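Local coordinates for protein transcriptional regulator (Streptococcus thermophilus LMD-9, PDB 5JUF) that probably activates transcription of competence genes as an RNPP-type quorum sensor, joining a helix-turn-helix DNA-binding domain to a tetratricopeptide-repeat domain that senses a signalling peptide, at residues A[281-284]-A[285-288]; A[264-267]-A[268-272]. One frame throughout, in Å; residues are numbered along the deposited sequence.

Contact 1: residues A[281-284]-A[285-288]; sequences LEDS and VLEE
Asp283 caps the helix that starts at Ser284: its OD1 accepts the backbone N-H of Leu286 at 3.1 Å. The bond is nearly straight at the hydrogen, 168°, yet the donor stands well above the carboxylate plane. The first torsion sets CG anti to the backbone N (chi1 -172°) and carries the carboxylate toward the opening turn. The same oxygen takes a second donor, a water 2.6 Å from Asp283 OD1, and this water accepts from Val285 N at 3.0 Å. Ser284, the first helical residue, lies on the same turn with its CB and OG beside Val285 N, and its O accepts from Glu288 N at 2.9 Å. Two N-H groups at the helix start are thus satisfied by one carboxylate, directly and through water, and its negative charge probably also suits the positive end of the helix dipole. Leu286 meets the cap with carbon as well as nitrogen. Its side chain crosses that of Asp283 at about a right angle, with Leu286 CB 3.4 Å from Asp283 CG and Leu286 CD2 3.8 Å from Asp283 OD2. Asp283 O takes Glu287 N at 2.8 Å, so the first regular helical bond closes round the N-cap itself. Glu288 CG, beside the backbone N, rests 3.4 Å from Ser284 O; beyond it the chain bends, and its carboxylate forms a salt bridge with Lys291. Just before the cap, Glu282 has positive phi and ends the preceding helix in a Schellman motif. Termination and N-cap follow directly on one another, making a tight surface turn between helices 264-280 and 284-296; Leu286 packs back on Ala278, and Glu287 on Ile275, Ala278 and Ser279.

Contact 2: residues A[264-267]-A[268-272]; sequences KKEA and AENYD
Obliquely to the ring of Tyr271 lies the carbonyl oxygen of Ala267, 3.6 Å from Tyr271 CD2, and the same oxygen accepts Tyr271 N at 3.0 Å. The tyrosine side chain touches Ile290 and Lys294 of helix 284-296, while its hydroxyl is hydrogen-bonded to Asp297. The other flat group, the amide of Asn270, folds back along its own helix. With CG beside the backbone N (chi1 -81°), ND2 reaches Glu266 O at 2.8 Å. The bond is bent, 141° at the hydrogen, and the acceptor is tilted from the amide plane. Asn270 N reaches that oxygen too, at 3.1 Å, and the two donors come from opposite faces of the carbonyl plane. On the other side of the helix, Ala268 CB sits 3.4 Å from Lys264 O, whose regular helical partner is Ala268 N. The methyl of Ala267 turns to Leu258 of helix 246-260, on which Asn270 also packs through Lys253 and Ala254. A single carbonyl therefore serves both a main-chain and a side-chain donor. The ND2 bond, though bent, probably restrains the rotation of the buried Asn270 amide and satisfies one of its N-H groups.

How the contacts relate
Both contacts are local and involve helix starts near the C-terminal end of the tetratricopeptide region, on the same side of the chain's centre, with centres 18 Å apart and nearest atoms about 8 Å apart. Contact 2 occupies the opening turns of helix 264-280; contact 1 spans the turn after that helix and the beginning of helix 284-296. The former is partly buried, and neutral side chains face helix 246-260. The latter is a surface contact in which a carboxylate and a water serve backbone N-H groups. Side chain to backbone bonding thus runs in reverse: a side-chain acceptor in contact 1, a side-chain donor in contact 2.

Contact 1: residues A[281-284]-A[285-288]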
ATOM      1  N   LEU A 281      -4.565 -23.229 -16.578  1.00 39.89           N
ATOM      2  CA  LEU A 281      -3.978 -23.283 -15.239  1.00 41.16           C
ATOM      3  C   LEU A 281      -4.604 -24.352 -14.345  1.00 44.76           C
ATOM      4  O   LEU A 281      -4.083 -24.597 -13.251  1.00 40.19           O
ATOM      5  CB  LEU A 281      -4.121 -21.946 -14.528  1.00 43.75           C
ATOM      6  CG  LEU A 281      -3.446 -20.701 -15.100  1.00 42.63           C
ATOM      7  CD1 LEU A 281      -3.809 -19.514 -14.231  1.00 39.24           C
ATOM      8  CD2 LEU A 281      -1.940 -20.881 -15.169  1.00 44.44           C
ATOM      9  N   GLU A 282      -5.716 -24.959 -14.768  1.00 37.78           N
ATOM     10  CA  GLU A 282      -6.449 -25.942 -13.964  1.00 42.54           C
ATOM     11  C   GLU A 282      -6.895 -25.351 -12.626  1.00 42.30           C
ATOM     12  O   GLU A 282      -6.865 -26.010 -11.589  1.00 44.08           O
ATOM     13  CB  GLU A 282      -5.625 -27.216 -13.757  1.00 48.43           C
ATOM     14  CG  GLU A 282      -5.182 -27.849 -15.060  1.00 55.50           C
ATOM     15  CD  GLU A 282      -4.431 -29.157 -14.858  1.00 64.11           C
ATOM     16  OE1 GLU A 282      -4.954 -30.057 -14.170  1.00 64.38           O
ATOM     17  OE2 GLU A 282      -3.311 -29.278 -15.389  1.00 67.07           O
ATOM     18  N   ASP A 283      -7.321 -24.092 -12.655  1.00 35.25           N
ATOM     19  CA  ASP A 283      -7.894 -23.411 -11.499  1.00 34.76           C
ATOM     20  C   ASP A 283      -9.409 -23.399 -11.711  1.00 34.34           C
ATOM     21  O   ASP A 283      -9.967 -22.455 -12.278  1.00 34.18           O
ATOM     22  CB  ASP A 283      -7.315 -22.003 -11.373  1.00 33.22           C
ATOM     23  CG  ASP A 283      -7.713 -21.318 -10.081  1.00 41.58           C
ATOM     24  OD1 ASP A 283      -8.708 -21.727  -9.443  1.00 36.92           O
ATOM     25  OD2 ASP A 283      -7.023 -20.358  -9.695  1.00 43.71           O
ATOM     26  N   SER A 284     -10.080 -24.471 -11.277  1.00 31.60           N
ATOM     27  CA  SER A 284     -11.509 -24.599 -11.565  1.00 31.51           C
ATOM     28  C   SER A 284     -12.333 -23.551 -10.819  1.00 34.82           C
ATOM     29  O   SER A 284     -13.324 -23.050 -11.359  1.00 32.85           O
ATOM     30  CB  SER A 284     -11.987 -26.016 -11.241  1.00 43.52           C
ATOM     31  OG  SER A 284     -11.965 -26.252  -9.846  1.00 54.12           O
ATOM     32  N   VAL A 285     -11.918 -23.173  -9.599  1.00 29.37           N
ATOM     33  CA  VAL A 285     -12.654 -22.158  -8.844  1.00 28.92           C
ATOM     34  C   VAL A 285     -12.632 -20.833  -9.589  1.00 37.03           C
ATOM     35  O   VAL A 285     -13.662 -20.163  -9.732  1.00 31.04           O
ATOM     36  CB  VAL A 285     -12.080 -22.004  -7.422  1.00 33.08           C
ATOM     37  CG1 VAL A 285     -12.717 -20.792  -6.713  1.00 33.55           C
ATOM     38  CG2 VAL A 285     -12.303 -23.255  -6.622  1.00 28.95           C
ATOM     39  N   LEU A 286     -11.452 -20.440 -10.077  1.00 30.31           N
ATOM     40  CA  LEU A 286     -11.329 -19.237 -10.890  1.00 28.77           C
ATOM     41  C   LEU A 286     -12.096 -19.366 -12.202  1.00 27.60           C
ATOM     42  O   LEU A 286     -12.808 -18.438 -12.608  1.00 34.51           O
ATOM     43  CB  LEU A 286      -9.847 -18.946 -11.166  1.00 29.97           C
ATOM     44  CG  LEU A 286      -9.496 -17.730 -12.021  1.00 30.70           C
ATOM     45  CD1 LEU A 286      -9.964 -16.455 -11.324  1.00 31.60           C
ATOM     46  CD2 LEU A 286      -8.010 -17.685 -12.280  1.00 31.26           C
ATOM     47  N   GLU A 287     -11.935 -20.498 -12.900  1.00 26.08           N
ATOM     48  CA  GLU A 287     -12.605 -20.684 -14.185  1.00 30.77           C
ATOM     49  C   GLU A 287     -14.123 -20.507 -14.063  1.00 35.52           C
ATOM     50  O   GLU A 287     -14.745 -19.784 -14.852  1.00 32.21           O
ATOM     51  CB  GLU A 287     -12.277 -22.068 -14.750  1.00 34.91           C
ATOM     52  CG  GLU A 287     -12.857 -22.263 -16.124  1.00 38.01           C
ATOM     53  CD  GLU A 287     -12.659 -23.656 -16.666  1.00 48.31           C
ATOM     54  OE1 GLU A 287     -11.879 -24.426 -16.071  1.00 46.31           O
ATOM     55  OE2 GLU A 287     -13.293 -23.979 -17.690  1.00 46.71           O
ATOM     56  N   GLU A 288     -14.738 -21.162 -13.076  1.00 32.00           N
ATOM     57  CA  GLU A 288     -16.191 -21.072 -12.931  1.00 34.31           C
ATOM     58  C   GLU A 288     -16.631 -19.686 -12.484  1.00 30.33           C
ATOM     59  O   GLU A 288     -17.718 -19.228 -12.856  1.00 33.10           O
ATOM     60  CB  GLU A 288     -16.681 -22.125 -11.945  1.00 33.06           C
ATOM     61  CG  GLU A 288     -16.461 -23.523 -12.443  1.00 43.27           C
ATOM     62  CD  GLU A 288     -17.069 -23.743 -13.820  1.00 52.52           C
ATOM     63  OE1 GLU A 288     -18.228 -23.320 -14.042  1.00 53.84           O
ATOM     64  OE2 GLU A 288     -16.385 -24.326 -14.682  1.00 51.42           O
TER
HETATM   65  O   HOH W   1      -9.404 -23.813  -8.087  1.00 44.27           O

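Contact 2: residues A[264-267]-A[268-272]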
ATOM      1  N   LYS A 264     -19.978  -5.906 -27.491  1.00 54.21           N
ATOM      2  CA  LYS A 264     -20.240  -7.159 -26.791  1.00 54.02           C
ATOM      3  C   LYS A 264     -19.396  -8.299 -27.343  1.00 52.05           C
ATOM      4  O   LYS A 264     -19.053  -9.225 -26.599  1.00 47.11           O
ATOM      5  CB  LYS A 264     -21.721  -7.518 -26.868  1.00 63.18           C
ATOM      6  CG  LYS A 264     -22.623  -6.592 -26.079  1.00 67.03           C
ATOM      7  CD  LYS A 264     -24.087  -7.017 -26.186  1.00 71.05           C
ATOM      8  CE  LYS A 264     -24.992  -5.977 -25.541  1.00 76.60           C
ATOM      9  NZ  LYS A 264     -26.370  -6.476 -25.299  1.00 81.16           N
ATOM     10  N   LYS A 265     -19.057  -8.249 -28.633  1.00 55.98           N
ATOM     11  CA  LYS A 265     -18.274  -9.316 -29.250  1.00 55.85           C
ATOM     12  C   LYS A 265     -16.858  -9.351 -28.693  1.00 53.56           C
ATOM     13  O   LYS A 265     -16.345 -10.419 -28.340  1.00 48.86           O
ATOM     14  CB  LYS A 265     -18.256  -9.133 -30.772  1.00 60.89           C
ATOM     15  CG  LYS A 265     -17.207  -9.951 -31.500  1.00 66.51           C
ATOM     16  CD  LYS A 265     -17.016  -9.450 -32.929  1.00 72.24           C
ATOM     17  CE  LYS A 265     -16.141 -10.393 -33.741  1.00 75.85           C
ATOM     18  NZ  LYS A 265     -16.795 -11.718 -33.950  1.00 78.44           N
ATOM     19  N   GLU A 266     -16.211  -8.186 -28.600  1.00 48.97           N
ATOM     20  CA  GLU A 266     -14.854  -8.144 -28.067  1.00 53.50           C
ATOM     21  C   GLU A 266     -14.845  -8.363 -26.562  1.00 50.56           C
ATOM     22  O   GLU A 266     -13.856  -8.868 -26.015  1.00 49.31           O
ATOM     23  CB  GLU A 266     -14.186  -6.814 -28.418  1.00 65.27           C
ATOM     24  CG  GLU A 266     -12.774  -6.961 -28.952  1.00 74.55           C
ATOM     25  CD  GLU A 266     -12.722  -7.785 -30.228  1.00 88.16           C
ATOM     26  OE1 GLU A 266     -13.664  -7.684 -31.044  1.00 94.07           O
ATOM     27  OE2 GLU A 266     -11.745  -8.542 -30.414  1.00 92.54           O
ATOM     28  N   ALA A 267     -15.923  -7.979 -25.876  1.00 44.80           N
ATOM     29  CA  ALA A 267     -16.027  -8.298 -24.458  1.00 46.65           C
ATOM     30  C   ALA A 267     -16.124  -9.802 -24.251  1.00 44.22           C
ATOM     31  O   ALA A 267     -15.442 -10.360 -23.381  1.00 36.47           O
ATOM     32  CB  ALA A 267     -17.232  -7.585 -23.840  1.00 42.08           C
ATOM     33  N   ALA A 268     -16.954 -10.478 -25.054  1.00 41.59           N
ATOM     34  CA  ALA A 268     -17.069 -11.931 -24.951  1.00 42.98           C
ATOM     35  C   ALA A 268     -15.736 -12.608 -25.231  1.00 46.23           C
ATOM     36  O   ALA A 268     -15.359 -13.564 -24.543  1.00 39.32           O
ATOM     37  CB  ALA A 268     -18.135 -12.441 -25.918  1.00 40.00           C
ATOM     38  N   GLU A 269     -15.012 -12.125 -26.247  1.00 43.17           N
ATOM     39  CA  GLU A 269     -13.722 -12.707 -26.600  1.00 43.22           C
ATOM     40  C   GLU A 269     -12.709 -12.563 -25.467  1.00 44.76           C
ATOM     41  O   GLU A 269     -11.920 -13.481 -25.214  1.00 38.89           O
ATOM     42  CB  GLU A 269     -13.197 -12.056 -27.877  1.00 53.96           C
ATOM     43  CG  GLU A 269     -11.863 -12.597 -28.358  1.00 70.30           C
ATOM     44  CD  GLU A 269     -11.894 -14.095 -28.620  1.00 81.37           C
ATOM     45  OE1 GLU A 269     -10.834 -14.743 -28.480  1.00 82.60           O
ATOM     46  OE2 GLU A 269     -12.972 -14.630 -28.962  1.00 86.24           O
ATOM     47  N   ASN A 270     -12.703 -11.414 -24.782  1.00 37.90           N
ATOM     48  CA  ASN A 270     -11.795 -11.253 -23.647  1.00 38.19           C
ATOM     49  C   ASN A 270     -12.201 -12.137 -22.470  1.00 36.69           C
ATOM     50  O   ASN A 270     -11.338 -12.696 -21.789  1.00 35.50           O
ATOM     51  CB  ASN A 270     -11.721  -9.787 -23.221  1.00 36.49           C
ATOM     52  CG  ASN A 270     -10.789  -8.982 -24.101  1.00 42.65           C
ATOM     53  OD1 ASN A 270      -9.567  -9.089 -23.985  1.00 43.97           O
ATOM     54  ND2 ASN A 270     -11.357  -8.184 -24.998  1.00 45.49           N
ATOM     55  N   TYR A 271     -13.506 -12.289 -22.220  1.00 34.96           N
ATOM     56  CA  TYR A 271     -13.942 -13.277 -21.234  1.00 37.80           C
ATOM     57  C   TYR A 271     -13.460 -14.677 -21.613  1.00 37.78           C
ATOM     58  O   TYR A 271     -12.977 -15.430 -20.760  1.00 32.41           O
ATOM     59  CB  TYR A 271     -15.465 -13.260 -21.089  1.00 38.09           C
ATOM     60  CG  TYR A 271     -15.981 -12.439 -19.910  1.00 38.66           C
ATOM     61  CD1 TYR A 271     -15.714 -12.825 -18.601  1.00 36.38           C
ATOM     62  CD2 TYR A 271     -16.756 -11.295 -20.114  1.00 37.38           C
ATOM     63  CE1 TYR A 271     -16.184 -12.090 -17.519  1.00 33.74           C
ATOM     64  CE2 TYR A 271     -17.228 -10.548 -19.034  1.00 41.12           C
ATOM     65  CZ  TYR A 271     -16.942 -10.953 -17.742  1.00 39.96           C
ATOM     66  OH  TYR A 271     -17.410 -10.221 -16.664  1.00 40.13           O
ATOM     67  N   ASP A 272     -13.562 -15.036 -22.894  1.00 36.27           N
ATOM     68  CA  ASP A 272     -13.115 -16.363 -23.321  1.00 40.43           C
ATOM     69  C   ASP A 272     -11.613 -16.549 -23.115  1.00 39.48           C
ATOM     70  O   ASP A 272     -11.165 -17.635 -22.730  1.00 39.93           O
ATOM     71  CB  ASP A 272     -13.488 -16.608 -24.782  1.00 42.44           C
ATOM     72  CG  ASP A 272     -14.971 -16.805 -24.981  1.00 42.37           C
ATOM     73  OD1 ASP A 272     -15.679 -17.037 -23.983  1.00 47.46           O
ATOM     74  OD2 ASP A 272     -15.427 -16.738 -26.147  1.00 42.17           O
TER